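Local coordinates for S-layer domain-containing protein (Ruminiclostridium thermocellum ATCC 27405, PDB 4QVS) that is of unknown function but carries a concanavalin A-like lectin/glucanase domain, which may bind carbohydrate, at residues P86-F91 and I110-T115; T147-I152 and V157-T162. One frame throughout, in Å; residues are numbered along the deposited sequence.

In the fold
After the strands up to 71-79, the chain enters strand 85-91, makes strand 99-104 and returns as strand 110-115. Interaction 1 closes this excursion across a four-stranded antiparallel sheet. Only after it is complete does interaction 2 begin: a hairpin pairs 147-152, the middle strand of a three-stranded sheet, with the outer strand 155-160, whose larger part lies in 157-162. The two contacts therefore lie in series, neither nested nor crossed, with centres about 28 Å apart on opposite sides of the chain's centre. Across the dimer the two regions meet: hairpin residues pack on Ile-110, Ile-125 and Ser-127 of the second subunit, consistent with a lectin-like fold completed between subunits.

Interaction 1: residues P86-F91 and I110-T115; sequences PIFDFF and IKFAMT
In the four-stranded antiparallel sheet, Ile-87 and Phe-88 reach past strand 99-104 to meet Ile-110 and Phe-112, an example of side chains linking next-but-one strands. The backbones are too far apart to bond, with 9.4 Å between the CA atoms of Phe-88 and Phe-112, so apolar side chains bridge the gap. At one end, CD1 of Ile-87 lies 4.2 Å from CG2 of Ile-110. At the other, CE1 of Phe-112 comes up to the edge of the Phe-88 ring, near its plane, 3.9 Å from Phe-88 CZ. The rings are oblique to each other. Phe-112 extends to this edge because its CG is anti to the backbone N (chi1 177°). Phe-88 in turn sets CE1 at the edge of the Phe-90 ring, in that ring's plane. A classic beta bulge, in which Ile-87 and Phe-88 both face Leu-102, lies where the chain turns a corner. Ile-73 and Phe-75 of strand 71-79 also touch Phe-88. No hydrogen bond joins the two segments; with all four touching residues buried, the contact rests on dispersion and the exclusion of water.

Interaction 2: residues T147-I152 and V157-T162; sequences TGTLYI and VGENNT
Glu-159 and Thr-149 form a non-hydrogen-bonded pair in an antiparallel beta hairpin, and the glutamate shows how a side chain rises from the sheet face beside its cross-strand partner. Its CB sits 3.7 Å from the carbonyl O of Gly-148. With CG placed beside its own backbone N (chi1 -76°), that methylene reaches 3.6 Å from OG1 of Thr-149, the two side chains lying alongside and pointing the same way. Beyond CG the chain is extended, and at the tip OE1 passes 4.0 Å from the CG2 methyl of Thr-147, while OE2 is hydrogen-bonded to ND2 of Asn-156 in the same chain.

Backbone bonds hold the strands, whose axes run at 171°. Gly-148 and Asn-160 bond each other through both their N and O atoms. The bond from Gly-148 N approaches well above the carbonyl plane of Asn-160, whereas the return bond from Asn-160 N lies in the plane of the Gly-148 carbonyl. Nearer the turn, Val-157 N gives an almost straight bond (178°) to Leu-150 O, 2.9 Å away, and Leu-150 N donates to Gly-158 O. Around this point Val-157 CG2 fits against Leu-150 CB at 3.7 Å and also touches CG1 of Ile-152, the Val-157 and Ile-152 side chains crossing at about a right angle. Ile-125 of the second subunit packs on Leu-150 and Asn-160, so part of this hairpin contributes to the dimer interface.

At the end of the strand Asn-160, the partner of Gly-148, begins an Asx turn: its OD1 accepts from Thr-162 N and, through an in-plane lone pair, from Thr-162 OG1 at 2.6 Å.

Interaction 1: residues P86-F91 and I110-T115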
ATOM      1  N   PRO A  86      -1.346  18.641  -0.017  1.00 53.18           N
ATOM      2  CA  PRO A  86      -0.682  18.737   1.294  1.00 52.79           C
ATOM      3  C   PRO A  86      -1.637  18.328   2.378  1.00 52.60           C
ATOM      4  O   PRO A  86      -2.778  18.742   2.341  1.00 45.77           O
ATOM      5  CB  PRO A  86      -0.357  20.242   1.435  1.00 52.45           C
ATOM      6  CG  PRO A  86      -1.316  20.937   0.527  1.00 49.65           C
ATOM      7  CD  PRO A  86      -2.018  19.904  -0.357  1.00 53.44           C
ATOM      8  N   ILE A  87      -1.201  17.482   3.306  1.00 54.13           N
ATOM      9  CA  ILE A  87      -2.053  17.107   4.412  1.00 50.57           C
ATOM     10  C   ILE A  87      -1.715  18.007   5.594  1.00 44.60           C
ATOM     11  O   ILE A  87      -2.613  18.561   6.223  1.00 48.47           O
ATOM     12  CB  ILE A  87      -1.883  15.616   4.779  1.00 50.27           C
ATOM     13  CG1 ILE A  87      -2.316  14.720   3.604  1.00 52.78           C
ATOM     14  CG2 ILE A  87      -2.729  15.330   5.997  1.00 46.41           C
ATOM     15  CD1 ILE A  87      -2.076  13.239   3.818  1.00 55.81           C
ATOM     16  N   PHE A  88      -0.429  18.092   5.935  1.00 43.56           N
ATOM     17  CA  PHE A  88       0.043  19.046   6.945  1.00 45.89           C
ATOM     18  C   PHE A  88       1.417  19.621   6.550  1.00 43.30           C
ATOM     19  O   PHE A  88       2.187  19.022   5.774  1.00 46.43           O
ATOM     20  CB  PHE A  88       0.021  18.535   8.408  1.00 44.56           C
ATOM     21  CG  PHE A  88       1.051  17.500   8.741  1.00 44.23           C
ATOM     22  CD1 PHE A  88       2.403  17.795   8.760  1.00 46.24           C
ATOM     23  CD2 PHE A  88       0.650  16.211   9.135  1.00 46.99           C
ATOM     24  CE1 PHE A  88       3.343  16.845   9.074  1.00 46.70           C
ATOM     25  CE2 PHE A  88       1.584  15.278   9.485  1.00 43.38           C
ATOM     26  CZ  PHE A  88       2.925  15.577   9.458  1.00 51.01           C
ATOM     27  N   ASP A  89       1.745  20.755   7.130  1.00 45.28           N
ATOM     28  CA  ASP A  89       3.016  21.431   6.798  1.00 43.32           C
ATOM     29  C   ASP A  89       3.345  22.319   7.966  1.00 42.89           C
ATOM     30  O   ASP A  89       2.517  23.079   8.416  1.00 44.90           O
ATOM     31  CB  ASP A  89       2.857  22.130   5.463  1.00 42.47           C
ATOM     32  CG  ASP A  89       4.028  22.991   5.074  1.00 46.75           C
ATOM     33  OD1 ASP A  89       5.163  22.775   5.489  1.00 44.63           O
ATOM     34  OD2 ASP A  89       3.796  23.839   4.209  1.00 41.46           O
ATOM     35  N   PHE A  90       4.523  22.075   8.530  1.00 44.70           N
ATOM     36  CA  PHE A  90       5.060  22.821   9.617  1.00 42.56           C
ATOM     37  C   PHE A  90       6.371  23.314   9.051  1.00 49.03           C
ATOM     38  O   PHE A  90       7.239  22.533   8.644  1.00 47.15           O
ATOM     39  CB  PHE A  90       5.274  21.984  10.868  1.00 46.44           C
ATOM     40  CG  PHE A  90       3.997  21.410  11.432  1.00 47.20           C
ATOM     41  CD1 PHE A  90       3.207  22.136  12.296  1.00 55.67           C
ATOM     42  CD2 PHE A  90       3.585  20.137  11.065  1.00 52.15           C
ATOM     43  CE1 PHE A  90       2.027  21.591  12.812  1.00 53.13           C
ATOM     44  CE2 PHE A  90       2.411  19.582  11.581  1.00 54.33           C
ATOM     45  CZ  PHE A  90       1.631  20.310  12.447  1.00 55.02           C
ATOM     46  N   PHE A  91       6.513  24.629   9.017  1.00 45.38           N
ATOM     47  CA  PHE A  91       7.648  25.242   8.323  1.00 46.31           C
ATOM     48  C   PHE A  91       8.185  26.485   9.061  1.00 46.12           C
ATOM     49  O   PHE A  91       7.471  27.131   9.797  1.00 45.69           O
ATOM     50  CB  PHE A  91       7.183  25.605   6.894  1.00 45.66           C
ATOM     51  CG  PHE A  91       5.985  26.551   6.840  1.00 49.60           C
ATOM     52  CD1 PHE A  91       4.692  26.079   6.990  1.00 48.33           C
ATOM     53  CD2 PHE A  91       6.167  27.913   6.603  1.00 52.97           C
ATOM     54  CE1 PHE A  91       3.611  26.928   6.945  1.00 46.93           C
ATOM     55  CE2 PHE A  91       5.085  28.788   6.561  1.00 55.63           C
ATOM     56  CZ  PHE A  91       3.804  28.302   6.722  1.00 52.48           C
ATOM     57  N   ILE A 110       0.945   8.051   0.699  1.00 55.23           N
ATOM     58  CA  ILE A 110       1.228   9.258   1.474  1.00 61.30           C
ATOM     59  C   ILE A 110       2.735   9.357   1.601  1.00 62.21           C
ATOM     60  O   ILE A 110       3.435   8.342   1.554  1.00 60.92           O
ATOM     61  CB  ILE A 110       0.596   9.289   2.894  1.00 57.08           C
ATOM     62  CG1 ILE A 110       1.077   8.131   3.754  1.00 58.15           C
ATOM     63  CG2 ILE A 110      -0.915   9.304   2.808  1.00 62.36           C
ATOM     64  CD1 ILE A 110       0.425   8.020   5.128  1.00 54.13           C
ATOM     65  N   LYS A 111       3.218  10.583   1.727  1.00 56.09           N
ATOM     66  CA  LYS A 111       4.637  10.829   1.866  1.00 53.07           C
ATOM     67  C   LYS A 111       4.903  11.854   2.940  1.00 49.28           C
ATOM     68  O   LYS A 111       4.215  12.868   3.055  1.00 51.19           O
ATOM     69  CB  LYS A 111       5.215  11.379   0.573  1.00 52.76           C
ATOM     70  CG  LYS A 111       6.721  11.593   0.626  1.00 53.81           C
ATOM     71  CD  LYS A 111       7.283  11.887  -0.749  1.00 56.32           C
ATOM     72  CE  LYS A 111       6.908  13.309  -1.159  1.00 55.49           C
ATOM     73  NZ  LYS A 111       7.077  13.541  -2.617  1.00 53.47           N
ATOM     74  N   PHE A 112       5.938  11.588   3.701  1.00 50.00           N
ATOM     75  CA  PHE A 112       6.362  12.492   4.711  1.00 50.01           C
ATOM     76  C   PHE A 112       7.740  12.927   4.285  1.00 52.11           C
ATOM     77  O   PHE A 112       8.530  12.135   3.837  1.00 49.89           O
ATOM     78  CB  PHE A 112       6.360  11.819   6.068  1.00 51.29           C
ATOM     79  CG  PHE A 112       6.845  12.681   7.140  1.00 48.03           C
ATOM     80  CD1 PHE A 112       6.129  13.828   7.487  1.00 49.49           C
ATOM     81  CD2 PHE A 112       8.015  12.395   7.789  1.00 49.24           C
ATOM     82  CE1 PHE A 112       6.584  14.677   8.479  1.00 49.92           C
ATOM     83  CE2 PHE A 112       8.487  13.248   8.788  1.00 54.16           C
ATOM     84  CZ  PHE A 112       7.764  14.395   9.130  1.00 50.29           C
ATOM     85  N   ALA A 113       7.987  14.211   4.394  1.00 43.67           N
ATOM     86  CA  ALA A 113       9.258  14.831   3.980  1.00 47.58           C
ATOM     87  C   ALA A 113       9.716  15.824   5.018  1.00 44.40           C
ATOM     88  O   ALA A 113       8.887  16.494   5.621  1.00 46.11           O
ATOM     89  CB  ALA A 113       9.098  15.548   2.661  1.00 49.21           C
HETATM   90  N   MSE A 114      11.027  15.856   5.258  1.00 49.76           N
HETATM   91  CA  MSE A 114      11.679  16.805   6.150  1.00 47.74           C
HETATM   92  C   MSE A 114      12.816  17.314   5.347  1.00 58.27           C
HETATM   93  O   MSE A 114      13.479  16.520   4.644  1.00 52.70           O
HETATM   94  CB  MSE A 114      12.334  16.171   7.371  1.00 53.79           C
HETATM   95  CG  MSE A 114      11.354  15.343   8.218  1.00 61.15           C
HETATM   96 SE   MSE A 114      11.967  15.107  10.068  0.78 62.22          SE
HETATM   97  CE  MSE A 114      12.237  16.988  10.560  1.00 72.80           C
ATOM     98  N   THR A 115      13.049  18.628   5.414  1.00 51.19           N
ATOM     99  CA  THR A 115      14.169  19.222   4.714  1.00 49.83           C
ATOM    100  C   THR A 115      14.645  20.469   5.420  1.00 50.23           C
ATOM    101  O   THR A 115      13.915  21.188   6.144  1.00 47.48           O
ATOM    102  CB  THR A 115      13.870  19.590   3.244  1.00 51.88           C
ATOM    103  OG1 THR A 115      15.068  19.988   2.578  1.00 49.74           O
ATOM    104  CG2 THR A 115      12.918  20.715   3.143  1.00 52.24           C
TER

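Interaction 2: residues T147-I152 and V157-T162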
ATOM      1  N   THR A 147      12.822 -16.609   4.358  1.00 68.60           N
ATOM      2  CA  THR A 147      12.284 -15.297   4.025  1.00 71.12           C
ATOM      3  C   THR A 147      11.542 -15.235   2.708  1.00 67.97           C
ATOM      4  O   THR A 147      12.108 -15.542   1.664  1.00 74.74           O
ATOM      5  CB  THR A 147      13.417 -14.273   3.945  1.00 72.02           C
ATOM      6  OG1 THR A 147      14.138 -14.289   5.175  1.00 76.93           O
ATOM      7  CG2 THR A 147      12.869 -12.880   3.684  1.00 74.58           C
ATOM      8  N   GLY A 148      10.289 -14.790   2.759  1.00 68.36           N
ATOM      9  CA  GLY A 148       9.455 -14.642   1.568  1.00 67.56           C
ATOM     10  C   GLY A 148       9.212 -13.169   1.319  1.00 63.58           C
ATOM     11  O   GLY A 148       9.015 -12.428   2.266  1.00 69.74           O
ATOM     12  N   THR A 149       9.189 -12.741   0.060  1.00 62.43           N
ATOM     13  CA  THR A 149       8.992 -11.315  -0.247  1.00 62.19           C
ATOM     14  C   THR A 149       7.994 -11.023  -1.370  1.00 60.88           C
ATOM     15  O   THR A 149       7.991 -11.676  -2.416  1.00 68.54           O
ATOM     16  CB  THR A 149      10.349 -10.674  -0.600  1.00 61.03           C
ATOM     17  OG1 THR A 149      11.268 -10.927   0.465  1.00 54.77           O
ATOM     18  CG2 THR A 149      10.221  -9.158  -0.813  1.00 74.54           C
ATOM     19  N   LEU A 150       7.137 -10.039  -1.134  1.00 59.21           N
ATOM     20  CA  LEU A 150       6.190  -9.573  -2.126  1.00 55.56           C
ATOM     21  C   LEU A 150       6.716  -8.331  -2.751  1.00 59.04           C
ATOM     22  O   LEU A 150       7.197  -7.419  -2.042  1.00 60.69           O
ATOM     23  CB  LEU A 150       4.868  -9.193  -1.492  1.00 58.72           C
ATOM     24  CG  LEU A 150       3.944 -10.332  -1.143  1.00 61.02           C
ATOM     25  CD1 LEU A 150       2.759  -9.841  -0.316  1.00 62.75           C
ATOM     26  CD2 LEU A 150       3.490 -10.988  -2.436  1.00 60.72           C
ATOM     27  N   TYR A 151       6.551  -8.260  -4.065  1.00 59.85           N
ATOM     28  CA  TYR A 151       6.941  -7.111  -4.844  1.00 62.66           C
ATOM     29  C   TYR A 151       5.828  -6.659  -5.782  1.00 65.82           C
ATOM     30  O   TYR A 151       5.168  -7.495  -6.431  1.00 55.40           O
ATOM     31  CB  TYR A 151       8.110  -7.443  -5.759  1.00 62.94           C
ATOM     32  CG  TYR A 151       9.403  -7.794  -5.104  1.00 61.62           C
ATOM     33  CD1 TYR A 151       9.705  -9.106  -4.740  1.00 56.80           C
ATOM     34  CD2 TYR A 151      10.373  -6.823  -4.930  1.00 66.73           C
ATOM     35  CE1 TYR A 151      10.919  -9.424  -4.166  1.00 56.29           C
ATOM     36  CE2 TYR A 151      11.574  -7.124  -4.349  1.00 61.94           C
ATOM     37  CZ  TYR A 151      11.850  -8.407  -3.974  1.00 60.56           C
ATOM     38  OH  TYR A 151      13.073  -8.636  -3.433  1.00 57.87           O
ATOM     39  N   ILE A 152       5.645  -5.337  -5.866  1.00 59.67           N
ATOM     40  CA  ILE A 152       4.739  -4.708  -6.826  1.00 64.68           C
ATOM     41  C   ILE A 152       5.625  -3.755  -7.622  1.00 69.52           C
ATOM     42  O   ILE A 152       6.353  -2.980  -7.038  1.00 62.69           O
ATOM     43  CB  ILE A 152       3.605  -3.926  -6.172  1.00 69.69           C
ATOM     44  CG1 ILE A 152       2.675  -4.892  -5.427  1.00 74.28           C
ATOM     45  CG2 ILE A 152       2.830  -3.172  -7.249  1.00 68.48           C
ATOM     46  CD1 ILE A 152       1.544  -4.221  -4.684  1.00 78.72           C
ATOM     47  N   VAL A 157       7.075  -4.848  -0.789  1.00 65.47           N
ATOM     48  CA  VAL A 157       5.842  -4.445  -0.087  1.00 67.77           C
ATOM     49  C   VAL A 157       5.396  -5.370   1.079  1.00 68.52           C
ATOM     50  O   VAL A 157       4.295  -5.229   1.604  1.00 61.87           O
ATOM     51  CB  VAL A 157       4.689  -4.252  -1.108  1.00 69.80           C
ATOM     52  CG1 VAL A 157       4.983  -3.057  -2.019  1.00 72.80           C
ATOM     53  CG2 VAL A 157       4.461  -5.523  -1.938  1.00 70.86           C
ATOM     54  N   GLY A 158       6.262  -6.295   1.484  1.00 72.01           N
ATOM     55  CA  GLY A 158       5.978  -7.207   2.586  1.00 65.71           C
ATOM     56  C   GLY A 158       7.003  -8.332   2.625  1.00 65.45           C
ATOM     57  O   GLY A 158       7.562  -8.691   1.592  1.00 64.49           O
ATOM     58  N   GLU A 159       7.255  -8.853   3.828  1.00 66.83           N
ATOM     59  CA  GLU A 159       8.163  -9.980   4.094  1.00 72.41           C
ATOM     60  C   GLU A 159       7.680 -10.787   5.289  1.00 72.28           C
ATOM     61  O   GLU A 159       6.956 -10.297   6.159  1.00 73.27           O
ATOM     62  CB  GLU A 159       9.571  -9.530   4.490  1.00 80.49           C
ATOM     63  CG  GLU A 159      10.494  -9.028   3.411  1.00 81.59           C
ATOM     64  CD  GLU A 159      11.774  -8.495   4.033  1.00 83.94           C
ATOM     65  OE1 GLU A 159      12.284  -9.102   5.001  1.00 87.35           O
ATOM     66  OE2 GLU A 159      12.254  -7.448   3.574  1.00 87.98           O
ATOM     67  N   ASN A 160       8.131 -12.024   5.345  1.00 70.46           N
ATOM     68  CA  ASN A 160       7.850 -12.874   6.475  1.00 76.26           C
ATOM     69  C   ASN A 160       9.056 -13.781   6.557  1.00 83.12           C
ATOM     70  O   ASN A 160       9.218 -14.724   5.777  1.00 79.94           O
ATOM     71  CB  ASN A 160       6.540 -13.640   6.310  1.00 71.98           C
ATOM     72  CG  ASN A 160       6.274 -14.598   7.460  1.00 77.39           C
ATOM     73  OD1 ASN A 160       7.199 -15.006   8.168  1.00 83.34           O
ATOM     74  ND2 ASN A 160       5.010 -14.983   7.638  1.00 74.00           N
ATOM     75  N   ASN A 161       9.891 -13.478   7.534  1.00 84.84           N
ATOM     76  CA  ASN A 161      11.146 -14.167   7.737  1.00 88.92           C
ATOM     77  C   ASN A 161      11.001 -15.508   8.462  1.00 84.35           C
ATOM     78  O   ASN A 161      11.997 -16.143   8.772  1.00 90.07           O
ATOM     79  CB  ASN A 161      12.082 -13.213   8.496  1.00 90.97           C
ATOM     80  CG  ASN A 161      12.216 -11.851   7.803  1.00 93.81           C
ATOM     81  OD1 ASN A 161      12.195 -11.755   6.573  1.00 95.08           O
ATOM     82  ND2 ASN A 161      12.345 -10.795   8.591  1.00 99.28           N
ATOM     83  N   THR A 162       9.771 -15.950   8.701  1.00 82.33           N
ATOM     84  CA  THR A 162       9.522 -17.208   9.409  1.00 90.52           C
ATOM     85  C   THR A 162       8.930 -18.311   8.527  1.00 86.18           C
ATOM     86  O   THR A 162       8.161 -19.137   9.017  1.00 80.74           O
ATOM     87  CB  THR A 162       8.485 -16.989  10.522  1.00 93.59           C
ATOM     88  OG1 THR A 162       7.180 -16.882   9.935  1.00 97.90           O
ATOM     89  CG2 THR A 162       8.805 -15.734  11.322  1.00 96.71           C
TER